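PDB 2P0O: DUF871 domain-containing protein from Enterococcus faecalis, which is of unknown function but probably cleaves 6-phosphorylated N-acetylmuramic acid glycosides, as 6-phospho-N-acetylmuramidases do. Local coordinates for residues Y5-F10 with I21-M26; P179-T184 with T225-T230; G200-A205 with M231-Y236. One frame throughout, in Å; residues are numbered along the deposited sequence.

Interaction 1. Residues Y5-F10 with I21-M26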
loop_
_atom_site.group_PDB
_atom_site.type_symbol
_atom_site.label_atom_id
_atom_site.label_comp_id
_atom_site.label_asym_id
_atom_site.label_seq_id
_atom_site.Cartn_x
_atom_site.Cartn_y
_atom_site.Cartn_z
ATOM N N TYR A 5 3.103 5.011 5.408
ATOM C CA TYR A 5 3.164 4.586 4.009
ATOM C C TYR A 5 4.466 5.068 3.385
ATOM O O TYR A 5 4.909 6.180 3.671
ATOM C CB TYR A 5 1.984 5.110 3.182
ATOM C CG TYR A 5 0.648 4.450 3.464
ATOM C CD1 TYR A 5 0.396 3.130 3.039
ATOM C CD2 TYR A 5 -0.365 5.137 4.146
ATOM C CE1 TYR A 5 -0.842 2.505 3.280
ATOM C CE2 TYR A 5 -1.628 4.518 4.410
ATOM C CZ TYR A 5 -1.846 3.204 3.958
ATOM O OH TYR A 5 -3.036 2.570 4.196
ATOM N N GLY A 6 5.064 4.236 2.523
ATOM C CA GLY A 6 6.329 4.582 1.890
ATOM C C GLY A 6 6.442 4.215 0.423
ATOM O O GLY A 6 5.580 3.492 -0.129
ATOM N N ILE A 7 7.497 4.733 -0.206
ATOM C CA ILE A 7 7.835 4.472 -1.614
ATOM C C ILE A 7 9.267 3.974 -1.746
ATOM O O ILE A 7 10.079 4.150 -0.845
ATOM C CB ILE A 7 7.671 5.739 -2.503
ATOM C CG1 ILE A 7 8.695 6.832 -2.110
ATOM C CG2 ILE A 7 6.239 6.215 -2.415
ATOM C CD1 ILE A 7 8.608 8.181 -2.926
ATOM N N SER A 8 9.579 3.374 -2.888
ATOM C CA SER A 8 10.953 2.975 -3.210
ATOM C C SER A 8 11.525 3.861 -4.285
ATOM O O SER A 8 10.802 4.380 -5.131
ATOM C CB SER A 8 11.002 1.520 -3.666
ATOM O OG SER A 8 10.600 0.671 -2.595
ATOM N N VAL A 9 12.826 4.074 -4.210
ATOM C CA VAL A 9 13.549 4.820 -5.220
ATOM C C VAL A 9 14.755 3.989 -5.603
ATOM O O VAL A 9 15.349 3.343 -4.753
ATOM C CB VAL A 9 13.953 6.210 -4.708
ATOM C CG1 VAL A 9 14.892 6.891 -5.691
ATOM C CG2 VAL A 9 12.705 7.065 -4.491
ATOM N N PHE A 10 15.067 3.962 -6.892
ATOM C CA PHE A 10 16.149 3.124 -7.435
ATOM C C PHE A 10 17.283 4.018 -7.916
ATOM O O PHE A 10 17.142 4.762 -8.893
ATOM C CB PHE A 10 15.605 2.213 -8.539
ATOM C CG PHE A 10 14.635 1.181 -8.019
ATOM C CD1 PHE A 10 13.294 1.506 -7.796
ATOM C CD2 PHE A 10 15.085 -0.093 -7.662
ATOM C CE1 PHE A 10 12.401 0.550 -7.262
ATOM C CE2 PHE A 10 14.203 -1.052 -7.141
ATOM C CZ PHE A 10 12.877 -0.748 -6.952
ATOM N N ILE A 21 9.181 14.696 -9.222
ATOM C CA ILE A 21 7.726 14.944 -9.295
ATOM C C ILE A 21 6.950 13.895 -8.487
ATOM O O ILE A 21 6.147 14.232 -7.608
ATOM C CB ILE A 21 7.226 15.024 -10.763
ATOM C CG1 ILE A 21 7.691 16.328 -11.393
ATOM C CG2 ILE A 21 5.712 15.003 -10.836
ATOM C CD1 ILE A 21 7.835 16.288 -12.915
ATOM N N TYR A 22 7.233 12.622 -8.776
ATOM C CA TYR A 22 6.663 11.496 -8.077
ATOM C C TYR A 22 6.826 11.537 -6.559
ATOM O O TYR A 22 5.839 11.342 -5.812
ATOM C CB TYR A 22 7.269 10.202 -8.623
ATOM C CG TYR A 22 6.810 8.932 -7.903
ATOM C CD1 TYR A 22 5.494 8.457 -8.010
ATOM C CD2 TYR A 22 7.715 8.184 -7.136
ATOM C CE1 TYR A 22 5.092 7.248 -7.345
ATOM C CE2 TYR A 22 7.336 7.006 -6.475
ATOM C CZ TYR A 22 6.036 6.533 -6.590
ATOM O OH TYR A 22 5.705 5.348 -5.930
ATOM N N ILE A 23 8.064 11.724 -6.104
ATOM C CA ILE A 23 8.364 11.759 -4.667
ATOM C C ILE A 23 7.527 12.850 -3.952
ATOM O O ILE A 23 6.843 12.591 -2.944
ATOM C CB ILE A 23 9.883 11.954 -4.408
ATOM C CG1 ILE A 23 10.668 10.700 -4.807
ATOM C CG2 ILE A 23 10.138 12.289 -2.938
ATOM C CD1 ILE A 23 12.186 10.939 -4.930
ATOM N N LYS A 24 7.547 14.044 -4.519
ATOM C CA LYS A 24 6.796 15.176 -3.990
ATOM C C LYS A 24 5.284 14.916 -3.948
ATOM O O LYS A 24 4.625 15.211 -2.940
ATOM C CB LYS A 24 7.099 16.450 -4.793
ATOM C CG LYS A 24 8.520 16.940 -4.661
ATOM C CD LYS A 24 8.671 18.377 -5.225
ATOM C CE LYS A 24 10.145 18.706 -5.422
ATOM N NZ LYS A 24 10.472 20.185 -5.428
ATOM N N LYS A 25 4.738 14.356 -5.033
ATOM C CA LYS A 25 3.317 14.011 -5.063
ATOM C C LYS A 25 2.965 12.948 -4.032
ATOM O O LYS A 25 1.938 13.039 -3.379
ATOM C CB LYS A 25 2.917 13.502 -6.433
ATOM C CG LYS A 25 2.525 14.606 -7.364
ATOM C CD LYS A 25 2.268 14.070 -8.759
ATOM C CE LYS A 25 2.111 15.253 -9.703
ATOM N NZ LYS A 25 1.723 14.723 -11.031
HETATM N N MSE A 26 3.825 11.940 -3.885
HETATM C CA MSE A 26 3.559 10.855 -2.940
HETATM C C MSE A 26 3.510 11.392 -1.506
HETATM O O MSE A 26 2.608 11.036 -0.740
HETATM C CB MSE A 26 4.554 9.710 -3.118
HETATM C CG MSE A 26 4.353 8.963 -4.450
HETATM SE SE MSE A 26 2.541 8.159 -4.626
HETATM C CE MSE A 26 2.925 6.406 -3.848
HETATM O O HOH W 1 7.809 3.703 -5.143
#
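Strand 4-8 opens the eight-stranded parallel barrel, and helix 17-28 packs against its outer side. The short segments run antiparallel, at 175°, with their axes 9.8 Å apart. This is the first beta-alpha step of a TIM barrel.

I7 is the side chain the helix closes on. Its CG1 takes the crowded position between the backbone N and the carbonyl carbon (chi1 66°). CG2 lies anti to the carbonyl carbon, so the two branches spread over different partners. I7 CG2 touches CE of M26, a selenomethionine, at 3.6 Å. The I7 and I23 side chains cross at about a right angle, I7 CD1 lying 3.8 Å from I23 CG1. I7 CD1 also meets CE2 of Y22 obliquely at 3.9 Å. Y22 and I7 reach toward each other tip to tip, with Y22 OH at I7 CG2. The M26 chain bends at chi2 and chi3. Its CG lies over one face of the Y22 ring, near the rim. V9 adds a looser contact through V9 CG2, 3.9 Å from CD1 of I23.

The opposite character belongs to the outer side of the helix. K24 points away from the strand, and K24 and K25 are exposed. Inside, I23 also reaches L55 and I58 of helix 48-62, and I7 touches I34 of the next strand.

One polar thread joins the segments. A water accepts from S8 N at 2.9 Å and lies 2.8 Å from OH of Y22, to which it is also hydrogen-bonded. The direct contacts are van der Waals, nearly all between carbons. Burial of methyl and ring carbon therefore holds helix to strand, while the water satisfies a buried amide and gives the phenol a polar partner beside an oily core.

Interaction 2. Residues P179-T184 with T225-T230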
loop_
_atom_site.group_PDB
_atom_site.type_symbol
_atom_site.label_atom_id
_atom_site.label_comp_id
_atom_site.label_asym_id
_atom_site.label_seq_id
_atom_site.Cartn_x
_atom_site.Cartn_y
_atom_site.Cartn_z
ATOM N N PRO A 179 3.418 -4.289 -4.433
ATOM C CA PRO A 179 3.951 -3.940 -5.745
ATOM C C PRO A 179 3.380 -2.601 -6.225
ATOM O O PRO A 179 2.371 -2.111 -5.685
ATOM C CB PRO A 179 3.476 -5.100 -6.630
ATOM C CG PRO A 179 2.163 -5.522 -6.007
ATOM C CD PRO A 179 2.355 -5.314 -4.503
ATOM N N GLY A 180 4.038 -1.993 -7.199
ATOM C CA GLY A 180 3.485 -0.826 -7.879
ATOM C C GLY A 180 2.966 -1.217 -9.260
ATOM O O GLY A 180 3.269 -2.312 -9.760
ATOM N N ASP A 181 2.199 -0.329 -9.886
ATOM C CA ASP A 181 1.567 -0.622 -11.165
ATOM C C ASP A 181 1.743 0.486 -12.193
ATOM O O ASP A 181 1.030 0.487 -13.207
ATOM C CB ASP A 181 0.066 -0.886 -10.952
ATOM C CG ASP A 181 -0.673 0.329 -10.344
ATOM O OD1 ASP A 181 -0.008 1.246 -9.817
ATOM O OD2 ASP A 181 -1.923 0.342 -10.365
ATOM N N GLY A 182 2.665 1.420 -11.929
ATOM C CA GLY A 182 3.083 2.440 -12.890
ATOM C C GLY A 182 4.298 1.888 -13.648
ATOM O O GLY A 182 4.155 1.013 -14.514
ATOM N N GLN A 183 5.484 2.395 -13.302
ATOM C CA GLN A 183 6.762 1.831 -13.709
ATOM C C GLN A 183 7.193 0.669 -12.833
ATOM O O GLN A 183 7.559 0.870 -11.662
ATOM C CB GLN A 183 7.860 2.883 -13.607
ATOM C CG GLN A 183 8.342 3.419 -14.911
ATOM C CD GLN A 183 9.553 4.329 -14.701
ATOM O OE1 GLN A 183 9.439 5.562 -14.762
ATOM N NE2 GLN A 183 10.711 3.718 -14.401
ATOM N N THR A 184 7.193 -0.527 -13.414
ATOM C CA THR A 184 7.604 -1.723 -12.680
ATOM C C THR A 184 9.104 -1.975 -12.881
ATOM O O THR A 184 9.659 -1.636 -13.921
ATOM C CB THR A 184 6.775 -2.958 -13.067
ATOM O OG1 THR A 184 6.826 -3.128 -14.488
ATOM C CG2 THR A 184 5.326 -2.785 -12.627
ATOM N N THR A 225 7.133 3.264 -9.322
ATOM C CA THR A 225 5.983 4.151 -9.232
ATOM C C THR A 225 4.688 3.344 -9.262
ATOM O O THR A 225 4.649 2.160 -9.661
ATOM C CB THR A 225 5.903 5.185 -10.410
ATOM O OG1 THR A 225 5.598 4.494 -11.633
ATOM C CG2 THR A 225 7.211 6.034 -10.584
ATOM N N ILE A 226 3.616 4.009 -8.846
ATOM C CA ILE A 226 2.263 3.505 -9.056
ATOM C C ILE A 226 1.662 4.345 -10.170
ATOM O O ILE A 226 2.179 5.424 -10.453
ATOM C CB ILE A 226 1.406 3.606 -7.783
ATOM C CG1 ILE A 226 1.678 4.914 -7.044
ATOM C CG2 ILE A 226 1.634 2.351 -6.885
ATOM C CD1 ILE A 226 0.679 5.218 -5.949
ATOM N N SER A 227 0.592 3.862 -10.799
ATOM C CA SER A 227 -0.069 4.615 -11.867
ATOM C C SER A 227 -0.811 5.832 -11.298
ATOM O O SER A 227 -1.099 5.884 -10.104
ATOM C CB SER A 227 -1.074 3.729 -12.583
ATOM O OG SER A 227 -2.135 3.436 -11.688
ATOM N N GLU A 228 -1.112 6.808 -12.157
ATOM C CA GLU A 228 -1.943 7.948 -11.786
ATOM C C GLU A 228 -3.282 7.539 -11.148
ATOM O O GLU A 228 -3.741 8.174 -10.187
ATOM C CB GLU A 228 -2.185 8.854 -13.009
ATOM C CG GLU A 228 -0.906 9.470 -13.590
ATOM C CD GLU A 228 -0.551 10.830 -12.966
ATOM O OE1 GLU A 228 -1.311 11.312 -12.082
ATOM O OE2 GLU A 228 0.484 11.427 -13.369
ATOM N N ARG A 229 -3.893 6.482 -11.678
ATOM C CA ARG A 229 -5.158 5.969 -11.202
ATOM C C ARG A 229 -5.060 5.537 -9.742
ATOM O O ARG A 229 -5.964 5.792 -8.906
ATOM C CB ARG A 229 -5.547 4.755 -12.051
ATOM C CG ARG A 229 -6.964 4.246 -11.795
ATOM C CD ARG A 229 -7.244 2.970 -12.602
ATOM N NE ARG A 229 -8.658 2.613 -12.526
ATOM C CZ ARG A 229 -9.235 1.940 -11.524
ATOM N NH1 ARG A 229 -8.527 1.523 -10.470
ATOM N NH2 ARG A 229 -10.530 1.694 -11.573
ATOM N N THR A 230 -3.972 4.827 -9.457
ATOM C CA THR A 230 -3.732 4.295 -8.136
ATOM C C THR A 230 -3.381 5.421 -7.163
ATOM O O THR A 230 -3.848 5.425 -6.033
ATOM C CB THR A 230 -2.652 3.180 -8.208
ATOM O OG1 THR A 230 -3.142 2.153 -9.071
ATOM C CG2 THR A 230 -2.379 2.584 -6.845
HETATM O O HOH W 2 -3.350 1.472 -12.888
#
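The N-terminus of helix 228-240 is held by the loop that follows strand 173-178, at the C-terminal end of the barrel strands. S227 is the N-cap residue. D181 is the main grip. Its CG sits between the backbone N and the carbonyl carbon (chi1 61°), which turns the carboxylate to the helix start.

D181 OD1 accepts from S227 N at 2.9 Å, with the donor 49° above the carboxylate plane. D181 OD2 accepts from OG1 of T230 at 2.5 Å, a short bond on the syn lone pair, the two side chains meeting tip to tip. A water donates to D181 OD2 at 3.1 Å and is also bonded to OG of S227. K341 NZ forms a salt bridge there too.

Beside D181 the two chains are joined by backbone bonds and by the T225 hydroxyl. G182 N donates to T225 O at 3.1 Å. Q183 N donates almost straight, at 174°, to OG1 of T225 at 2.7 Å. The return bond, T225 N to Q183 O, is weak. With no side chain at G182, its CA comes 4.0 Å from that of S227.

So many donors around D181 should favour the ionised carboxylate, whose negative charge would be offset by K341 and by the donors at the helix start.

Interaction 3. Residues G200-A205 with M231-Y236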
loop_
_atom_site.group_PDB
_atom_site.type_symbol
_atom_site.label_atom_id
_atom_site.label_comp_id
_atom_site.label_asym_id
_atom_site.label_seq_id
_atom_site.Cartn_x
_atom_site.Cartn_y
_atom_site.Cartn_z
ATOM N N GLY A 200 0.162 -8.673 -9.223
ATOM C CA GLY A 200 -0.698 -8.102 -10.247
ATOM C C GLY A 200 -1.985 -7.507 -9.699
ATOM O O GLY A 200 -2.929 -7.309 -10.468
ATOM N N GLN A 201 -2.038 -7.240 -8.385
ATOM C CA GLN A 201 -3.269 -6.686 -7.779
ATOM C C GLN A 201 -3.186 -5.146 -7.591
ATOM O O GLN A 201 -2.110 -4.563 -7.686
ATOM C CB GLN A 201 -3.614 -7.363 -6.431
ATOM C CG GLN A 201 -3.910 -8.886 -6.484
ATOM C CD GLN A 201 -4.903 -9.286 -7.568
ATOM O OE1 GLN A 201 -6.025 -8.782 -7.632
ATOM N NE2 GLN A 201 -4.485 -10.194 -8.438
ATOM N N ASN A 202 -4.336 -4.518 -7.358
ATOM C CA ASN A 202 -4.433 -3.076 -7.098
ATOM C C ASN A 202 -3.573 -2.760 -5.881
ATOM O O ASN A 202 -3.852 -3.248 -4.799
ATOM C CB ASN A 202 -5.904 -2.689 -6.816
ATOM C CG ASN A 202 -6.093 -1.190 -6.617
ATOM O OD1 ASN A 202 -5.181 -0.477 -6.179
ATOM N ND2 ASN A 202 -7.267 -0.702 -6.963
ATOM N N PRO A 203 -2.489 -1.997 -6.079
ATOM C CA PRO A 203 -1.612 -1.621 -4.966
ATOM C C PRO A 203 -2.313 -0.858 -3.844
ATOM O O PRO A 203 -1.958 -1.027 -2.663
ATOM C CB PRO A 203 -0.537 -0.737 -5.632
ATOM C CG PRO A 203 -0.594 -1.088 -7.092
ATOM C CD PRO A 203 -2.001 -1.496 -7.382
ATOM N N PHE A 204 -3.283 -0.015 -4.186
ATOM C CA PHE A 204 -4.027 0.726 -3.161
ATOM C C PHE A 204 -4.761 -0.225 -2.233
ATOM O O PHE A 204 -4.689 -0.074 -1.020
ATOM C CB PHE A 204 -4.991 1.760 -3.792
ATOM C CG PHE A 204 -6.033 2.307 -2.830
ATOM C CD1 PHE A 204 -5.691 3.273 -1.886
ATOM C CD2 PHE A 204 -7.355 1.869 -2.891
ATOM C CE1 PHE A 204 -6.634 3.785 -0.996
ATOM C CE2 PHE A 204 -8.311 2.367 -2.009
ATOM C CZ PHE A 204 -7.951 3.325 -1.042
ATOM N N ALA A 205 -5.488 -1.189 -2.810
ATOM C CA ALA A 205 -6.217 -2.148 -1.993
ATOM C C ALA A 205 -5.242 -2.993 -1.157
ATOM O O ALA A 205 -5.541 -3.340 -0.031
ATOM C CB ALA A 205 -7.084 -3.069 -2.874
HETATM N N MSE A 231 -2.548 6.356 -7.609
HETATM C CA MSE A 231 -2.285 7.594 -6.840
HETATM C C MSE A 231 -3.580 8.310 -6.406
HETATM O O MSE A 231 -3.711 8.767 -5.258
HETATM C CB MSE A 231 -1.426 8.567 -7.654
HETATM C CG MSE A 231 -0.054 8.008 -7.921
HETATM SE SE MSE A 231 1.084 9.127 -9.053
HETATM C CE MSE A 231 1.329 10.617 -7.826
ATOM N N ALA A 232 -4.519 8.391 -7.347
ATOM C CA ALA A 232 -5.810 9.063 -7.139
ATOM C C ALA A 232 -6.608 8.350 -6.075
ATOM O O ALA A 232 -7.301 9.002 -5.296
ATOM C CB ALA A 232 -6.593 9.121 -8.427
ATOM N N GLN A 233 -6.511 7.009 -6.044
ATOM C CA GLN A 233 -7.214 6.218 -5.040
ATOM C C GLN A 233 -6.601 6.479 -3.653
ATOM O O GLN A 233 -7.351 6.711 -2.698
ATOM C CB GLN A 233 -7.250 4.733 -5.408
ATOM C CG GLN A 233 -8.264 4.449 -6.526
ATOM C CD GLN A 233 -8.334 2.986 -6.925
ATOM O OE1 GLN A 233 -7.309 2.341 -7.161
ATOM N NE2 GLN A 233 -9.541 2.461 -7.029
ATOM N N PHE A 234 -5.261 6.454 -3.553
ATOM C CA PHE A 234 -4.588 6.813 -2.310
ATOM C C PHE A 234 -5.022 8.200 -1.885
ATOM O O PHE A 234 -5.431 8.398 -0.740
ATOM C CB PHE A 234 -3.045 6.738 -2.404
ATOM C CG PHE A 234 -2.486 5.330 -2.234
ATOM C CD1 PHE A 234 -2.369 4.749 -0.956
ATOM C CD2 PHE A 234 -2.047 4.597 -3.346
ATOM C CE1 PHE A 234 -1.839 3.437 -0.795
ATOM C CE2 PHE A 234 -1.506 3.280 -3.191
ATOM C CZ PHE A 234 -1.411 2.713 -1.929
ATOM N N GLY A 235 -4.953 9.143 -2.824
ATOM C CA GLY A 235 -5.209 10.531 -2.537
ATOM C C GLY A 235 -6.625 10.720 -2.070
ATOM O O GLY A 235 -6.865 11.435 -1.098
ATOM N N TYR A 236 -7.568 10.104 -2.762
ATOM C CA TYR A 236 -8.978 10.236 -2.407
ATOM C C TYR A 236 -9.238 9.696 -0.983
ATOM O O TYR A 236 -9.933 10.317 -0.174
ATOM C CB TYR A 236 -9.832 9.492 -3.440
ATOM C CG TYR A 236 -11.163 10.138 -3.749
ATOM C CD1 TYR A 236 -12.319 9.810 -3.021
ATOM C CD2 TYR A 236 -11.272 11.073 -4.795
ATOM C CE1 TYR A 236 -13.551 10.411 -3.330
ATOM C CE2 TYR A 236 -12.490 11.663 -5.115
ATOM C CZ TYR A 236 -13.620 11.336 -4.381
ATOM O OH TYR A 236 -14.812 11.961 -4.719
#
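N202 has its CG anti to the backbone N (chi1 -177°), and so does F204 (chi1 165°). F234 instead has CG anti to the carbonyl carbon. These torsions send the N202 amide to the tip of Q233 and set the two phenyl rings against each other.

The rings form a T-shaped pair. The edge of F204, led by CD1, points at the face of F234, with centroids 5.2 Å apart and planes at 89°. CB of F204 also sits over that face as a CH-pi contact. CZ of F234 comes 3.5 Å from CA of F204. One face of the F204 ring receives CB of Q233, 4.0 Å from the centroid, again CH-pi. F31 makes a further edge-to-face pair with F234.

ND2 of N202 donates to OE1 of Q233 at 3.0 Å, in the carbonyl plane and on a lone pair. The other end of the glutamine, NE2, is held by L244 O and D342 OD1. OD1 of N202 turns back to accept weakly from F204 N and A205 N.

An asparagine N-cap before P203 thus starts helix 203-212, which packs on helix 228-240 in the outer helical layer of a TIM barrel.

From the N terminus, interaction 1 closes first. It shuts the loop between strand 4-8 and helix 17-28, before the others open. Interactions 2 and 3 cross: 179-184 opens, 200-205 opens, 225-230 closes the first and 231-236 the second. Both end on helix 228-240, which 179-184 holds at its start and 200-205 further along. Together they tie the last two strand-to-helix connections of the barrel. I226 joins all three: its CD1 lies 3.3 Å from CE of M26, and also packs on M231 and F234. M231 of helix 228-240 packs on K25 and M26 of helix 17-28, so the last barrel helix meets the first, where strand 218-221 lies beside strand 4-8.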